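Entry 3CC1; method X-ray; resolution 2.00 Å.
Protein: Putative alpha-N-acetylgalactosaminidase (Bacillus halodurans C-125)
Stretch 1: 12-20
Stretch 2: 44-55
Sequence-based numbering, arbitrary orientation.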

ATOM      1  N   PRO A  12      21.141   4.777 -24.202  1.00 26.13           N
ATOM      2  CA  PRO A  12      19.658   4.849 -24.312  1.00 26.17           C
ATOM      3  C   PRO A  12      19.248   5.712 -25.499  1.00 26.26           C
ATOM      4  O   PRO A  12      19.844   6.759 -25.727  1.00 27.13           O
ATOM      5  CB  PRO A  12      19.233   5.488 -22.999  1.00 25.91           C
ATOM      6  CG  PRO A  12      20.353   5.140 -22.013  1.00 26.43           C
ATOM      7  CD  PRO A  12      21.625   4.978 -22.821  1.00 25.94           C
ATOM      8  N   PRO A  13      18.261   5.257 -26.285  1.00 26.95           N
ATOM      9  CA  PRO A  13      17.795   6.066 -27.419  1.00 25.86           C
ATOM     10  C   PRO A  13      17.311   7.450 -27.003  1.00 25.31           C
ATOM     11  O   PRO A  13      16.634   7.616 -25.988  1.00 24.60           O
ATOM     12  CB  PRO A  13      16.627   5.227 -27.987  1.00 26.87           C
ATOM     13  CG  PRO A  13      16.947   3.822 -27.596  1.00 26.36           C
ATOM     14  CD  PRO A  13      17.594   3.936 -26.237  1.00 26.76           C
HETATM   15  N   MSE A  14      17.707   8.422 -27.807  1.00 24.43           N
HETATM   16  CA  MSE A  14      17.237   9.787 -27.733  1.00 23.99           C
HETATM   17  C   MSE A  14      16.623  10.187 -29.070  1.00 23.72           C
HETATM   18  O   MSE A  14      17.238  10.021 -30.147  1.00 22.38           O
HETATM   19  CB  MSE A  14      18.410  10.734 -27.412  1.00 23.95           C
HETATM   20  CG  MSE A  14      19.037  10.522 -26.024  1.00 23.93           C
HETATM   21 SE   MSE A  14      20.565  11.628 -25.745  0.75 20.98          SE
HETATM   22  CE  MSE A  14      19.783  13.381 -26.120  1.00 22.14           C
ATOM     23  N   GLY A  15      15.409  10.714 -28.996  1.00 22.27           N
ATOM     24  CA  GLY A  15      14.701  11.088 -30.192  1.00 22.21           C
ATOM     25  C   GLY A  15      13.369  11.727 -29.946  1.00 22.09           C
ATOM     26  O   GLY A  15      13.133  12.294 -28.897  1.00 22.46           O
ATOM     27  N   TRP A  16      12.542  11.687 -30.987  1.00 21.43           N
ATOM     28  CA  TRP A  16      11.217  12.266 -31.017  1.00 21.55           C
ATOM     29  C   TRP A  16      10.273  11.160 -31.476  1.00 21.05           C
ATOM     30  O   TRP A  16      10.601  10.351 -32.335  1.00 20.68           O
ATOM     31  CB  TRP A  16      11.178  13.462 -31.989  1.00 21.67           C
ATOM     32  CG  TRP A  16       9.802  13.999 -32.354  1.00 21.39           C
ATOM     33  CD1 TRP A  16       9.092  14.951 -31.686  1.00 21.15           C
ATOM     34  CD2 TRP A  16       8.984  13.618 -33.485  1.00 20.85           C
ATOM     35  NE1 TRP A  16       7.865  15.133 -32.279  1.00 22.37           N
ATOM     36  CE2 TRP A  16       7.793  14.364 -33.407  1.00 22.26           C
ATOM     37  CE3 TRP A  16       9.127  12.685 -34.524  1.00 21.69           C
ATOM     38  CZ2 TRP A  16       6.788  14.260 -34.352  1.00 19.94           C
ATOM     39  CZ3 TRP A  16       8.114  12.600 -35.488  1.00 20.23           C
ATOM     40  CH2 TRP A  16       6.976  13.379 -35.390  1.00 20.63           C
ATOM     41  N   ASN A  17       9.104  11.130 -30.868  1.00 21.49           N
ATOM     42  CA  ASN A  17       8.044  10.195 -31.221  1.00 21.66           C
ATOM     43  C   ASN A  17       6.727  10.970 -31.454  1.00 21.70           C
ATOM     44  O   ASN A  17       6.400  11.878 -30.714  1.00 21.63           O
ATOM     45  CB  ASN A  17       7.945   9.136 -30.115  1.00 22.37           C
ATOM     46  CG  ASN A  17       6.821   8.134 -30.324  1.00 24.14           C
ATOM     47  OD1 ASN A  17       5.648   8.496 -30.335  1.00 28.39           O
ATOM     48  ND2 ASN A  17       7.179   6.868 -30.485  1.00 24.91           N
ATOM     49  N   SER A  18       6.006  10.592 -32.508  1.00 22.32           N
ATOM     50  CA  SER A  18       4.831  11.314 -33.019  1.00 21.80           C
ATOM     51  C   SER A  18       3.581  11.199 -32.134  1.00 22.67           C
ATOM     52  O   SER A  18       2.629  11.927 -32.364  1.00 22.06           O
ATOM     53  CB  SER A  18       4.459  10.809 -34.413  1.00 21.75           C
ATOM     54  OG  SER A  18       4.022   9.466 -34.401  1.00 23.21           O
ATOM     55  N   TRP A  19       3.599  10.326 -31.129  1.00 22.09           N
ATOM     56  CA  TRP A  19       2.369   9.969 -30.408  1.00 23.01           C
ATOM     57  C   TRP A  19       1.736  11.088 -29.574  1.00 22.72           C
ATOM     58  O   TRP A  19       0.535  11.331 -29.675  1.00 23.51           O
ATOM     59  CB  TRP A  19       2.564   8.731 -29.521  1.00 23.11           C
ATOM     60  CG  TRP A  19       1.278   8.337 -28.886  1.00 22.71           C
ATOM     61  CD1 TRP A  19       0.886   8.625 -27.615  1.00 24.83           C
ATOM     62  CD2 TRP A  19       0.194   7.595 -29.474  1.00 22.78           C
ATOM     63  NE1 TRP A  19      -0.366   8.125 -27.382  1.00 20.47           N
ATOM     64  CE2 TRP A  19      -0.816   7.486 -28.493  1.00 24.17           C
ATOM     65  CE3 TRP A  19      -0.026   7.018 -30.723  1.00 24.05           C
ATOM     66  CZ2 TRP A  19      -2.033   6.848 -28.733  1.00 23.74           C
ATOM     67  CZ3 TRP A  19      -1.222   6.369 -30.960  1.00 26.57           C
ATOM     68  CH2 TRP A  19      -2.215   6.295 -29.977  1.00 26.06           C
ATOM     69  N   ASP A  20       2.524  11.758 -28.743  1.00 22.67           N
ATOM     70  CA  ASP A  20       1.933  12.727 -27.786  1.00 22.72           C
ATOM     71  C   ASP A  20       1.365  13.985 -28.490  1.00 22.78           C
ATOM     72  O   ASP A  20       0.486  14.651 -27.954  1.00 22.78           O
ATOM     73  CB  ASP A  20       2.928  13.163 -26.710  1.00 23.42           C
ATOM     74  CG  ASP A  20       3.189  12.118 -25.633  1.00 24.06           C
ATOM     75  OD1 ASP A  20       2.675  10.969 -25.675  1.00 25.78           O
ATOM     76  OD2 ASP A  20       3.956  12.480 -24.694  1.00 25.21           O
ATOM     77  N   LYS A  44      23.400  17.668 -32.360  1.00 27.06           N
ATOM     78  CA  LYS A  44      24.756  17.785 -31.817  1.00 27.66           C
ATOM     79  C   LYS A  44      24.796  17.358 -30.332  1.00 26.92           C
ATOM     80  O   LYS A  44      25.846  17.071 -29.791  1.00 27.11           O
ATOM     81  CB  LYS A  44      25.282  19.205 -32.009  1.00 28.54           C
ATOM     82  CG  LYS A  44      24.633  20.270 -31.128  1.00 31.32           C
ATOM     83  CD  LYS A  44      25.386  21.616 -31.168  1.00 33.97           C
ATOM     84  CE  LYS A  44      26.282  21.776 -29.934  1.00 36.36           C
ATOM     85  NZ  LYS A  44      26.991  23.099 -29.802  1.00 36.86           N
ATOM     86  N   TYR A  45      23.643  17.281 -29.697  1.00 26.40           N
ATOM     87  CA  TYR A  45      23.562  16.912 -28.268  1.00 25.74           C
ATOM     88  C   TYR A  45      23.229  15.429 -28.079  1.00 26.07           C
ATOM     89  O   TYR A  45      23.148  14.968 -26.959  1.00 26.35           O
ATOM     90  CB  TYR A  45      22.510  17.737 -27.540  1.00 25.22           C
ATOM     91  CG  TYR A  45      22.871  19.174 -27.473  1.00 25.15           C
ATOM     92  CD1 TYR A  45      23.778  19.629 -26.531  1.00 26.52           C
ATOM     93  CD2 TYR A  45      22.346  20.072 -28.369  1.00 26.24           C
ATOM     94  CE1 TYR A  45      24.145  20.941 -26.483  1.00 27.13           C
ATOM     95  CE2 TYR A  45      22.695  21.373 -28.329  1.00 24.30           C
ATOM     96  CZ  TYR A  45      23.603  21.797 -27.395  1.00 27.57           C
ATOM     97  OH  TYR A  45      23.929  23.114 -27.378  1.00 29.49           O
ATOM     98  N   GLY A  46      22.988  14.715 -29.173  1.00 25.88           N
ATOM     99  CA  GLY A  46      22.784  13.258 -29.139  1.00 25.89           C
ATOM    100  C   GLY A  46      21.401  12.759 -29.527  1.00 26.53           C
ATOM    101  O   GLY A  46      21.149  11.530 -29.552  1.00 27.76           O
ATOM    102  N   TRP A  47      20.506  13.705 -29.807  1.00 25.11           N
ATOM    103  CA  TRP A  47      19.156  13.398 -30.285  1.00 24.70           C
ATOM    104  C   TRP A  47      19.229  12.904 -31.717  1.00 25.11           C
ATOM    105  O   TRP A  47      19.743  13.587 -32.596  1.00 24.58           O
ATOM    106  CB  TRP A  47      18.240  14.638 -30.224  1.00 24.15           C
ATOM    107  CG  TRP A  47      18.086  15.189 -28.846  1.00 24.06           C
ATOM    108  CD1 TRP A  47      18.872  16.134 -28.253  1.00 24.43           C
ATOM    109  CD2 TRP A  47      17.096  14.832 -27.876  1.00 24.38           C
ATOM    110  NE1 TRP A  47      18.453  16.374 -26.970  1.00 23.60           N
ATOM    111  CE2 TRP A  47      17.377  15.579 -26.699  1.00 22.96           C
ATOM    112  CE3 TRP A  47      16.023  13.938 -27.866  1.00 24.42           C
ATOM    113  CZ2 TRP A  47      16.603  15.492 -25.558  1.00 23.46           C
ATOM    114  CZ3 TRP A  47      15.260  13.829 -26.706  1.00 25.20           C
ATOM    115  CH2 TRP A  47      15.553  14.610 -25.571  1.00 26.25           C
ATOM    116  N   GLU A  48      18.683  11.715 -31.958  1.00 25.55           N
ATOM    117  CA  GLU A  48      18.909  11.075 -33.228  1.00 26.14           C
ATOM    118  C   GLU A  48      17.754  10.348 -33.900  1.00 24.59           C
ATOM    119  O   GLU A  48      17.749  10.217 -35.113  1.00 23.11           O
ATOM    120  CB  GLU A  48      20.151  10.206 -33.128  1.00 27.83           C
ATOM    121  CG  GLU A  48      20.016   8.970 -32.429  1.00 34.34           C
ATOM    122  CD  GLU A  48      21.193   8.050 -32.754  1.00 42.89           C
ATOM    123  OE1 GLU A  48      21.723   8.199 -33.879  1.00 49.24           O
ATOM    124  OE2 GLU A  48      21.589   7.186 -31.907  1.00 47.31           O
ATOM    125  N   TYR A  49      16.796   9.866 -33.122  1.00 21.61           N
ATOM    126  CA  TYR A  49      15.735   9.044 -33.662  1.00 21.96           C
ATOM    127  C   TYR A  49      14.481   9.869 -33.952  1.00 21.58           C
ATOM    128  O   TYR A  49      14.092  10.731 -33.172  1.00 21.97           O
ATOM    129  CB  TYR A  49      15.379   7.925 -32.698  1.00 21.29           C
ATOM    130  CG  TYR A  49      16.387   6.834 -32.641  1.00 22.20           C
ATOM    131  CD1 TYR A  49      16.440   5.874 -33.643  1.00 22.59           C
ATOM    132  CD2 TYR A  49      17.342   6.792 -31.628  1.00 24.92           C
ATOM    133  CE1 TYR A  49      17.409   4.881 -33.629  1.00 24.13           C
ATOM    134  CE2 TYR A  49      18.296   5.800 -31.592  1.00 26.18           C
ATOM    135  CZ  TYR A  49      18.323   4.846 -32.589  1.00 26.43           C
ATOM    136  OH  TYR A  49      19.258   3.835 -32.565  1.00 26.95           O
ATOM    137  N   ILE A  50      13.884   9.591 -35.102  1.00 22.29           N
ATOM    138  CA  ILE A  50      12.601  10.170 -35.530  1.00 21.52           C
ATOM    139  C   ILE A  50      11.664   8.972 -35.682  1.00 21.72           C
ATOM    140  O   ILE A  50      11.875   8.101 -36.551  1.00 21.15           O
ATOM    141  CB  ILE A  50      12.762  10.981 -36.842  1.00 20.65           C
ATOM    142  CG1 ILE A  50      13.657  12.238 -36.603  1.00 22.42           C
ATOM    143  CG2 ILE A  50      11.378  11.340 -37.472  1.00 20.50           C
ATOM    144  CD1 ILE A  50      12.986  13.349 -35.748  1.00 20.26           C
ATOM    145  N   VAL A  51      10.665   8.898 -34.805  1.00 20.90           N
ATOM    146  CA  VAL A  51       9.881   7.651 -34.656  1.00 21.62           C
ATOM    147  C   VAL A  51       8.408   7.885 -34.886  1.00 21.84           C
ATOM    148  O   VAL A  51       7.797   8.746 -34.246  1.00 22.28           O
ATOM    149  CB  VAL A  51      10.072   6.989 -33.254  1.00 21.47           C
ATOM    150  CG1 VAL A  51       9.319   5.622 -33.153  1.00 18.81           C
ATOM    151  CG2 VAL A  51      11.579   6.820 -32.917  1.00 21.62           C
ATOM    152  N   VAL A  52       7.860   7.083 -35.802  1.00 22.08           N
ATOM    153  CA  VAL A  52       6.459   7.136 -36.150  1.00 21.84           C
ATOM    154  C   VAL A  52       5.764   6.073 -35.317  1.00 21.79           C
ATOM    155  O   VAL A  52       6.099   4.897 -35.347  1.00 21.69           O
ATOM    156  CB  VAL A  52       6.216   6.922 -37.682  1.00 21.09           C
ATOM    157  CG1 VAL A  52       4.717   6.729 -37.974  1.00 21.84           C
ATOM    158  CG2 VAL A  52       6.791   8.073 -38.516  1.00 23.64           C
ATOM    159  N   ASP A  53       4.822   6.505 -34.508  1.00 22.85           N
ATOM    160  CA  ASP A  53       4.106   5.566 -33.663  1.00 23.19           C
ATOM    161  C   ASP A  53       3.047   4.749 -34.465  1.00 22.87           C
ATOM    162  O   ASP A  53       2.952   4.812 -35.711  1.00 21.73           O
ATOM    163  CB  ASP A  53       3.548   6.265 -32.394  1.00 23.63           C
ATOM    164  CG  ASP A  53       3.633   5.358 -31.137  1.00 25.41           C
ATOM    165  OD1 ASP A  53       2.876   4.388 -31.035  1.00 26.85           O
ATOM    166  OD2 ASP A  53       4.516   5.562 -30.300  1.00 26.58           O
ATOM    167  N   ILE A  54       2.272   3.971 -33.724  1.00 22.31           N
ATOM    168  CA  ILE A  54       1.413   2.973 -34.288  1.00 22.08           C
ATOM    169  C   ILE A  54       0.331   3.554 -35.217  1.00 22.28           C
ATOM    170  O   ILE A  54      -0.004   4.743 -35.162  1.00 22.09           O
ATOM    171  CB  ILE A  54       0.725   2.110 -33.205  1.00 21.94           C
ATOM    172  CG1 ILE A  54      -0.158   2.959 -32.275  1.00 22.58           C
ATOM    173  CG2 ILE A  54       1.728   1.281 -32.434  1.00 20.90           C
ATOM    174  CD1 ILE A  54      -1.231   2.163 -31.505  1.00 21.70           C
ATOM    175  N   GLN A  55      -0.164   2.678 -36.062  1.00 23.01           N
ATOM    176  CA  GLN A  55      -1.330   2.925 -36.919  1.00 23.58           C
ATOM    177  C   GLN A  55      -0.986   3.826 -38.099  1.00 22.73           C
ATOM    178  O   GLN A  55      -1.837   4.494 -38.668  1.00 21.98           O
ATOM    179  CB  GLN A  55      -2.540   3.410 -36.086  1.00 23.53           C
ATOM    180  CG  GLN A  55      -3.060   2.268 -35.198  1.00 27.59           C
ATOM    181  CD  GLN A  55      -4.197   2.651 -34.260  1.00 32.75           C
ATOM    182  OE1 GLN A  55      -5.227   1.991 -34.259  1.00 40.27           O
ATOM    183  NE2 GLN A  55      -3.978   3.645 -33.407  1.00 32.76           N
TER
HETATM  184  O   HOH W   1      20.330   7.610 -29.051  1.00 35.93           O

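Two parallel strands can be held in register by their backbones while their side chains complete the fit, and this pair from a putative alpha-N-acetylgalactosaminidase shows how. Residues 14-17 run beside 49-52 at 29°, and the ladder alternates between strands: Tyr-49 N donates to Met-14 O (3.0 Å), Trp-16 N to Tyr-49 O (2.8 Å), Val-51 N to Trp-16 O (2.9 Å) and Ser-18 N to Val-51 O (3.1 Å). Met-14 O also accepts from Glu-48 N (2.9 Å), so one carbonyl gathers two successive amides.

The largest covered surface of any residue here belongs to Met-14, at the start of the ladder. Met-14, present as selenomethionine, points toward the second stretch, and its flexible, unbranched side chain lays the terminal methyl over one face of the indole of Trp-47, with CE 3.3 Å from the centroid of the five-membered ring. Gly-46 helps leave room for this bump: a CB there would lie only 3.4 Å from Met-14 SE, and its backbone angles by themselves call for glycine. Gly-15 plays a similar part, since a CB on it would stand 2.3 Å from Tyr-49 O; without one, the strands close to 4.2 Å between Gly-15 CA and Tyr-49 CA. Farther along, Trp-16 and Ile-50 share a sheet face, where ring atom CE3 of Trp-16 meets methyl CG2 of Ile-50 at 3.9 Å.

At the far end, polar groups take over. Compact Ser-18 receives Asp-53 N on its OG at 3.1 Å, almost in line. Asn-17 suits its place because its amide works both ways: ND2 donates to Asp-53 OD2 (3.0 Å), while OD1 caps the following turn by accepting from Trp-19 N (2.9 Å). Beyond it, Trp-19 CZ3 packs against Ile-54 CG1 at 3.8 Å. Altogether 811 Å² is buried, summed over both sides.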